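Local atomic coordinates of transcriptional regulator, LacI family (Corynebacterium glutamicum, PDB entry 3H5T), a protein that activates transcription of the inositol phosphate synthase gene ino1 in an inositol-dependent manner and regulates cell wall biogenesis by binding a palindromic promoter motif. Residues A157-R162 and Y218-D223; I194-L199 and L273-A278. All blocks are in the same frame, centred on the assembly; numbering follows the deposited sequence.

Contact 1 of 2, residues A157-R162 and Y218-D223; sequences ADQPAR and YQVQRD
The backbones of 157-162 and 218-223 come nearest at Gln159 and Gln219, whose CA atoms are 6.5 Å apart, and side chains make most of the contact between them. In the two-lobed periplasmic-binding-protein fold of LacI-family regulators, the first loop leaves strand 154-157 of one lobe and the second leads into helix 221-235 of the other; the contact bridges the lobes. A cis peptide before Pro160 turns the first loop, and Val220 occupies the N-cap position of the helix. Gln159 reaches across with an extended chain, its CG lying between the backbone N and the carbonyl carbon (chi1 57°), and crosses Val220 at about a right angle. Val220 CG2 touches Gln159 CD at 3.6 Å and lies 3.5 Å from Asp158 O. Gln219 extends the other way, its amide end lying by the backbone of Ala161 and close to Arg162, with Gln219 CD 4.1 Å from Arg162 NH2. Asp158 turns its carboxylate to Lys324 in a salt bridge, while Lys139 NZ hydrogen-bonds Ala161 O. At the solvent-exposed end, one face of the Arg162 guanidinium lies over Ala161 CB. Arg222 NE pairs with Asp223 OD1 at 3.1 Å in a salt bridge, nearly in the guanidinium plane. A water accepts from Arg162 NH2 at 2.9 Å and donates to Asp223 OD2, linking the first loop to the first turn of helix 221-235.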
ATOM      1  N   ALA A 157      -8.560   4.749  -0.329  1.00 20.26           N
ATOM      2  CA  ALA A 157      -7.730   3.777   0.384  1.00 19.84           C
ATOM      3  C   ALA A 157      -6.604   4.502   1.115  1.00 21.07           C
ATOM      4  O   ALA A 157      -5.937   5.375   0.548  1.00 22.41           O
ATOM      5  CB  ALA A 157      -7.144   2.761  -0.585  1.00 17.28           C
ATOM      6  N   ASP A 158      -6.400   4.132   2.376  1.00 21.73           N
ATOM      7  CA  ASP A 158      -5.361   4.726   3.207  1.00 21.09           C
ATOM      8  C   ASP A 158      -5.653   6.162   3.643  1.00 19.23           C
ATOM      9  O   ASP A 158      -5.613   6.473   4.828  1.00 17.61           O
ATOM     10  CB  ASP A 158      -4.018   4.659   2.475  1.00 24.66           C
ATOM     11  CG  ASP A 158      -3.250   3.384   2.785  1.00 28.57           C
ATOM     12  OD1 ASP A 158      -2.300   3.062   2.035  1.00 31.97           O
ATOM     13  OD2 ASP A 158      -3.587   2.710   3.787  1.00 29.89           O
ATOM     14  N   GLN A 159      -5.963   7.029   2.689  1.00 18.94           N
ATOM     15  CA  GLN A 159      -6.254   8.428   2.988  1.00 20.34           C
ATOM     16  C   GLN A 159      -6.744   9.105   1.706  1.00 20.72           C
ATOM     17  O   GLN A 159      -6.428   8.657   0.610  1.00 23.04           O
ATOM     18  CB  GLN A 159      -4.976   9.104   3.489  1.00 20.27           C
ATOM     19  CG  GLN A 159      -3.834   9.007   2.495  1.00 22.68           C
ATOM     20  CD  GLN A 159      -2.518   9.484   3.057  1.00 23.57           C
ATOM     21  OE1 GLN A 159      -2.476  10.364   3.917  1.00 24.75           O
ATOM     22  NE2 GLN A 159      -1.428   8.925   2.556  1.00 22.30           N
ATOM     23  N   PRO A 160      -7.491  10.209   1.815  1.00 20.78           N
ATOM     24  CA  PRO A 160      -7.934  10.930   3.008  1.00 21.60           C
ATOM     25  C   PRO A 160      -9.196  10.350   3.642  1.00 21.87           C
ATOM     26  O   PRO A 160     -10.105   9.894   2.952  1.00 20.54           O
ATOM     27  CB  PRO A 160      -8.177  12.331   2.474  1.00 21.64           C
ATOM     28  CG  PRO A 160      -8.848  12.009   1.163  1.00 22.22           C
ATOM     29  CD  PRO A 160      -7.977  10.890   0.599  1.00 20.44           C
ATOM     30  N   ALA A 161      -9.233  10.400   4.966  1.00 21.41           N
ATOM     31  CA  ALA A 161     -10.366   9.912   5.729  1.00 22.71           C
ATOM     32  C   ALA A 161     -11.427  10.992   5.805  1.00 22.30           C
ATOM     33  O   ALA A 161     -11.149  12.168   5.579  1.00 21.45           O
ATOM     34  CB  ALA A 161      -9.919   9.545   7.147  1.00 20.33           C
ATOM     35  N   ARG A 162     -12.645  10.576   6.124  1.00 23.26           N
ATOM     36  CA  ARG A 162     -13.750  11.498   6.299  1.00 22.89           C
ATOM     37  C   ARG A 162     -14.140  12.370   5.104  1.00 24.62           C
ATOM     38  O   ARG A 162     -14.371  13.568   5.257  1.00 25.79           O
ATOM     39  CB  ARG A 162     -13.467  12.380   7.520  1.00 22.06           C
ATOM     40  CG  ARG A 162     -13.361  11.606   8.840  1.00 23.68           C
ATOM     41  CD  ARG A 162     -12.920  12.496   9.994  1.00 21.67           C
ATOM     42  NE  ARG A 162     -11.520  12.884   9.853  1.00 26.14           N
ATOM     43  CZ  ARG A 162     -10.484  12.081  10.100  1.00 27.04           C
ATOM     44  NH1 ARG A 162     -10.683  10.830  10.517  1.00 22.07           N
ATOM     45  NH2 ARG A 162      -9.242  12.526   9.914  1.00 25.30           N
ATOM     46  N   TYR A 218      -0.941  14.885   5.085  1.00 18.47           N
ATOM     47  CA  TYR A 218      -0.824  13.494   4.702  1.00 19.08           C
ATOM     48  C   TYR A 218      -1.029  12.646   5.945  1.00 19.46           C
ATOM     49  O   TYR A 218      -0.083  12.309   6.650  1.00 18.73           O
ATOM     50  CB  TYR A 218       0.542  13.203   4.063  1.00 19.32           C
ATOM     51  CG  TYR A 218       0.620  13.536   2.578  1.00 18.74           C
ATOM     52  CD1 TYR A 218       0.144  12.640   1.613  1.00 16.32           C
ATOM     53  CD2 TYR A 218       1.151  14.758   2.143  1.00 16.71           C
ATOM     54  CE1 TYR A 218       0.188  12.951   0.249  1.00 17.00           C
ATOM     55  CE2 TYR A 218       1.202  15.081   0.791  1.00 17.78           C
ATOM     56  CZ  TYR A 218       0.717  14.177  -0.155  1.00 20.71           C
ATOM     57  OH  TYR A 218       0.742  14.510  -1.493  1.00 17.88           O
ATOM     58  N   GLN A 219      -2.290  12.337   6.230  1.00 22.23           N
ATOM     59  CA  GLN A 219      -2.629  11.489   7.368  1.00 23.44           C
ATOM     60  C   GLN A 219      -1.869  10.192   7.070  1.00 24.47           C
ATOM     61  O   GLN A 219      -1.395  10.009   5.955  1.00 27.35           O
ATOM     62  CB  GLN A 219      -4.144  11.261   7.385  1.00 25.46           C
ATOM     63  CG  GLN A 219      -4.953  12.557   7.397  1.00 25.93           C
ATOM     64  CD  GLN A 219      -6.400  12.366   6.946  1.00 27.59           C
ATOM     65  OE1 GLN A 219      -7.217  13.282   7.044  1.00 29.07           O
ATOM     66  NE2 GLN A 219      -6.716  11.179   6.445  1.00 25.29           N
ATOM     67  N   VAL A 220      -1.762   9.290   8.034  1.00 23.87           N
ATOM     68  CA  VAL A 220      -1.009   8.041   7.849  1.00 22.47           C
ATOM     69  C   VAL A 220       0.390   8.399   8.330  1.00 21.87           C
ATOM     70  O   VAL A 220       0.824   7.930   9.379  1.00 21.55           O
ATOM     71  CB  VAL A 220      -0.937   7.559   6.348  1.00 21.89           C
ATOM     72  CG1 VAL A 220      -0.060   6.316   6.225  1.00 20.59           C
ATOM     73  CG2 VAL A 220      -2.317   7.231   5.826  1.00 21.98           C
ATOM     74  N   GLN A 221       1.080   9.255   7.580  1.00 21.00           N
ATOM     75  CA  GLN A 221       2.410   9.688   7.979  1.00 20.84           C
ATOM     76  C   GLN A 221       2.277  10.398   9.316  1.00 20.33           C
ATOM     77  O   GLN A 221       2.910  10.021  10.292  1.00 22.08           O
ATOM     78  CB  GLN A 221       2.990  10.650   6.953  1.00 21.68           C
ATOM     79  CG  GLN A 221       3.231  10.013   5.618  1.00 24.24           C
ATOM     80  CD  GLN A 221       3.980   8.723   5.755  1.00 24.77           C
ATOM     81  OE1 GLN A 221       5.094   8.703   6.268  1.00 26.41           O
ATOM     82  NE2 GLN A 221       3.370   7.627   5.309  1.00 27.05           N
ATOM     83  N   ARG A 222       1.438  11.426   9.347  1.00 20.23           N
ATOM     84  CA  ARG A 222       1.191  12.197  10.551  1.00 20.00           C
ATOM     85  C   ARG A 222       0.723  11.291  11.679  1.00 20.96           C
ATOM     86  O   ARG A 222       1.227  11.359  12.789  1.00 22.27           O
ATOM     87  CB  ARG A 222       0.123  13.258  10.284  1.00 21.67           C
ATOM     88  CG  ARG A 222      -0.217  14.131  11.486  1.00 21.62           C
ATOM     89  CD  ARG A 222      -1.479  14.930  11.223  1.00 23.34           C
ATOM     90  NE  ARG A 222      -2.646  14.059  11.111  1.00 24.19           N
ATOM     91  CZ  ARG A 222      -3.833  14.440  10.649  1.00 24.93           C
ATOM     92  NH1 ARG A 222      -4.031  15.688  10.243  1.00 26.75           N
ATOM     93  NH2 ARG A 222      -4.827  13.570  10.595  1.00 26.09           N
ATOM     94  N   ASP A 223      -0.234  10.424  11.387  1.00 23.00           N
ATOM     95  CA  ASP A 223      -0.761   9.537  12.403  1.00 23.56           C
ATOM     96  C   ASP A 223       0.184   8.434  12.857  1.00 25.29           C
ATOM     97  O   ASP A 223       0.113   8.004  14.013  1.00 25.57           O
ATOM     98  CB  ASP A 223      -2.089   8.949  11.932  1.00 24.85           C
ATOM     99  CG  ASP A 223      -3.197   9.983  11.911  1.00 27.63           C
ATOM    100  OD1 ASP A 223      -2.914  11.162  12.229  1.00 28.23           O
ATOM    101  OD2 ASP A 223      -4.348   9.626  11.581  1.00 29.08           O
TER
HETATM  102  O   HOH W   1      -7.070  11.117  11.291  1.00 36.91           O

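Contact 2 of 2, residues I194-L199 and L273-A278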
ATOM      1  N   ILE A 194      13.037   9.223  14.166  1.00 27.29           N
ATOM      2  CA  ILE A 194      11.908   8.795  13.343  1.00 25.98           C
ATOM      3  C   ILE A 194      12.105   9.237  11.897  1.00 27.29           C
ATOM      4  O   ILE A 194      12.635  10.315  11.650  1.00 29.61           O
ATOM      5  CB  ILE A 194      10.581   9.387  13.865  1.00 23.57           C
ATOM      6  CG1 ILE A 194      10.281   8.840  15.266  1.00 24.96           C
ATOM      7  CG2 ILE A 194       9.450   9.054  12.915  1.00 22.16           C
ATOM      8  CD1 ILE A 194       9.032   9.418  15.917  1.00 22.74           C
ATOM      9  N   LEU A 195      11.695   8.397  10.949  1.00 26.38           N
ATOM     10  CA  LEU A 195      11.804   8.715   9.525  1.00 27.17           C
ATOM     11  C   LEU A 195      10.425   8.605   8.881  1.00 27.18           C
ATOM     12  O   LEU A 195       9.668   7.680   9.181  1.00 27.34           O
ATOM     13  CB  LEU A 195      12.772   7.758   8.818  1.00 26.33           C
ATOM     14  CG  LEU A 195      14.253   7.939   9.149  1.00 24.96           C
ATOM     15  CD1 LEU A 195      15.094   6.911   8.411  1.00 24.72           C
ATOM     16  CD2 LEU A 195      14.675   9.336   8.764  1.00 24.67           C
ATOM     17  N   SER A 196      10.108   9.541   7.992  1.00 25.48           N
ATOM     18  CA  SER A 196       8.812   9.555   7.318  1.00 22.59           C
ATOM     19  C   SER A 196       8.901   9.943   5.863  1.00 20.20           C
ATOM     20  O   SER A 196       9.910  10.497   5.411  1.00 19.59           O
ATOM     21  CB  SER A 196       7.869  10.556   7.992  1.00 24.43           C
ATOM     22  OG  SER A 196       7.368  10.049   9.214  1.00 32.48           O
ATOM     23  N   ILE A 197       7.834   9.653   5.127  1.00 17.92           N
ATOM     24  CA  ILE A 197       7.766  10.060   3.732  1.00 18.35           C
ATOM     25  C   ILE A 197       6.872  11.310   3.703  1.00 17.28           C
ATOM     26  O   ILE A 197       6.536  11.840   4.761  1.00 18.72           O
ATOM     27  CB  ILE A 197       7.242   8.918   2.807  1.00 19.30           C
ATOM     28  CG1 ILE A 197       5.964   8.286   3.355  1.00 16.78           C
ATOM     29  CG2 ILE A 197       8.319   7.848   2.665  1.00 18.92           C
ATOM     30  CD1 ILE A 197       5.344   7.309   2.389  1.00 15.37           C
ATOM     31  N   ARG A 198       6.484  11.781   2.522  1.00 18.05           N
ATOM     32  CA  ARG A 198       5.693  13.014   2.395  1.00 17.10           C
ATOM     33  C   ARG A 198       4.644  13.333   3.461  1.00 18.05           C
ATOM     34  O   ARG A 198       3.688  12.589   3.656  1.00 18.99           O
ATOM     35  CB  ARG A 198       5.033  13.078   1.024  1.00 17.92           C
ATOM     36  CG  ARG A 198       4.610  14.487   0.614  1.00 16.60           C
ATOM     37  CD  ARG A 198       4.135  14.508  -0.824  1.00 14.84           C
ATOM     38  NE  ARG A 198       5.076  13.812  -1.703  1.00 14.92           N
ATOM     39  CZ  ARG A 198       4.733  12.825  -2.528  1.00 13.73           C
ATOM     40  NH1 ARG A 198       3.476  12.419  -2.595  1.00 11.81           N
ATOM     41  NH2 ARG A 198       5.648  12.233  -3.276  1.00 13.81           N
ATOM     42  N   LEU A 199       4.834  14.463   4.139  1.00 18.17           N
ATOM     43  CA  LEU A 199       3.911  14.909   5.179  1.00 18.79           C
ATOM     44  C   LEU A 199       2.953  16.004   4.686  1.00 20.39           C
ATOM     45  O   LEU A 199       1.875  16.178   5.255  1.00 21.43           O
ATOM     46  CB  LEU A 199       4.694  15.412   6.407  1.00 13.98           C
ATOM     47  CG  LEU A 199       5.311  14.348   7.342  1.00 14.51           C
ATOM     48  CD1 LEU A 199       6.424  14.948   8.215  1.00  8.16           C
ATOM     49  CD2 LEU A 199       4.213  13.744   8.211  1.00 12.75           C
ATOM     50  N   LEU A 273      12.805   4.449  14.159  1.00 27.38           N
ATOM     51  CA  LEU A 273      11.484   3.936  13.802  1.00 25.76           C
ATOM     52  C   LEU A 273      11.035   4.570  12.491  1.00 25.46           C
ATOM     53  O   LEU A 273      10.947   5.789  12.383  1.00 26.29           O
ATOM     54  CB  LEU A 273      10.456   4.244  14.902  1.00 24.37           C
ATOM     55  CG  LEU A 273       9.015   3.817  14.592  1.00 22.71           C
ATOM     56  CD1 LEU A 273       8.285   3.476  15.869  1.00 20.10           C
ATOM     57  CD2 LEU A 273       8.295   4.916  13.828  1.00 21.39           C
ATOM     58  N   CYS A 274      10.756   3.731  11.499  1.00 24.34           N
ATOM     59  CA  CYS A 274      10.313   4.187  10.190  1.00 22.20           C
ATOM     60  C   CYS A 274       8.810   4.055  10.016  1.00 20.73           C
ATOM     61  O   CYS A 274       8.187   3.130  10.527  1.00 22.28           O
ATOM     62  CB  CYS A 274      11.000   3.384   9.090  1.00 21.10           C
ATOM     63  SG  CYS A 274      12.763   3.545   9.080  1.00 27.13           S
ATOM     64  N   THR A 275       8.246   4.980   9.258  1.00 19.92           N
ATOM     65  CA  THR A 275       6.826   5.014   8.975  1.00 20.32           C
ATOM     66  C   THR A 275       6.468   4.047   7.842  1.00 22.04           C
ATOM     67  O   THR A 275       5.297   3.672   7.671  1.00 20.52           O
ATOM     68  CB  THR A 275       6.419   6.442   8.584  1.00 20.35           C
ATOM     69  OG1 THR A 275       6.379   7.260   9.762  1.00 21.93           O
ATOM     70  CG2 THR A 275       5.073   6.457   7.908  1.00 23.25           C
ATOM     71  N   VAL A 276       7.480   3.636   7.083  1.00 20.95           N
ATOM     72  CA  VAL A 276       7.266   2.731   5.960  1.00 23.94           C
ATOM     73  C   VAL A 276       8.505   1.847   5.722  1.00 24.59           C
ATOM     74  O   VAL A 276       9.629   2.329   5.836  1.00 25.10           O
ATOM     75  CB  VAL A 276       6.915   3.567   4.691  1.00 24.53           C
ATOM     76  CG1 VAL A 276       7.955   3.372   3.598  1.00 25.21           C
ATOM     77  CG2 VAL A 276       5.537   3.204   4.214  1.00 24.40           C
ATOM     78  N   ASP A 277       8.299   0.564   5.404  1.00 24.87           N
ATOM     79  CA  ASP A 277       9.416  -0.366   5.173  1.00 24.74           C
ATOM     80  C   ASP A 277      10.508   0.198   4.266  1.00 24.41           C
ATOM     81  O   ASP A 277      11.698  -0.014   4.516  1.00 24.26           O
ATOM     82  CB  ASP A 277       8.936  -1.685   4.553  1.00 26.22           C
ATOM     83  CG  ASP A 277       8.273  -2.611   5.555  1.00 28.91           C
ATOM     84  OD1 ASP A 277       8.297  -2.320   6.771  1.00 27.26           O
ATOM     85  OD2 ASP A 277       7.730  -3.647   5.111  1.00 30.65           O
ATOM     86  N   ALA A 278      10.101   0.894   3.209  1.00 22.47           N
ATOM     87  CA  ALA A 278      11.053   1.470   2.265  1.00 22.56           C
ATOM     88  C   ALA A 278      12.122   2.259   2.998  1.00 23.51           C
ATOM     89  O   ALA A 278      13.310   2.138   2.694  1.00 24.06           O
ATOM     90  CB  ALA A 278      10.334   2.372   1.275  1.00 21.11           C
TER
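Two backbone hydrogen bonds link Leu195 to Leu273 and Thr275, on either side of its pair Cys274. Leu195 N donates to Leu273 O at 3.1 Å with an N-H...O angle of 159°, and Leu195 O accepts from Thr275 N, which approaches nearly along the C=O axis. This alternation marks parallel pairing, Ile194 standing beside Leu273 and Leu195 beside Cys274, with the two chains running 15° apart. A CA-H...O contact of 3.3 Å from Ile194 CA to Leu273 O supplements the ladder. Among side chains the polar link is Ser196 OG to Thr275 OG1, a hydrogen bond of 3.0 Å just where the second strand gives way to a loop. Both hydroxyls lie anti to their own carbonyl carbons (chi1 near -75° in both), which brings them together beside helix 221-235, where Ser196 and Thr275 also touch Gln221. The apolar contacts are looser and alternate between faces of the sheet. Ile194 CG2 and Leu273 CD2 meet at 4.4 Å on one face; on the other, Leu195 CD1 lies 4.1 Å from Cys274 SG, both residues packing against helix 277-289 through Leu279. Ile197 CD1 and Val276 CG2 meet beyond the ladder at 4.5 Å, Val276 being the N-cap residue of that helix. Neighbouring parallel strands whose C-terminal ends open into loops, one leading directly into a helix, are characteristic of the Rossmann-like alpha/beta lobe of the periplasmic-binding-protein fold.

Both contacts are largely buried, but contact 1 joins the two lobes, whereas contact 2 lies within one of them. Their chemistry follows from this: two main-chain hydrogen bonds of a parallel pair hold the strands of contact 2, while contact 1 relies on crossing side chains and, at its exposed end, on charged groups and a bridging water. The segments alternate along the chain, and the start of helix 221-235 and the loop before it connect them. Gln221 OE1 accepts a probable hydrogen bond from Ile197 N at 3.1 Å, and the backbones of Tyr218 and Leu199 are also linked. Segment 218-223, which meets the other lobe, rests on strand 192-197 and the residues after it.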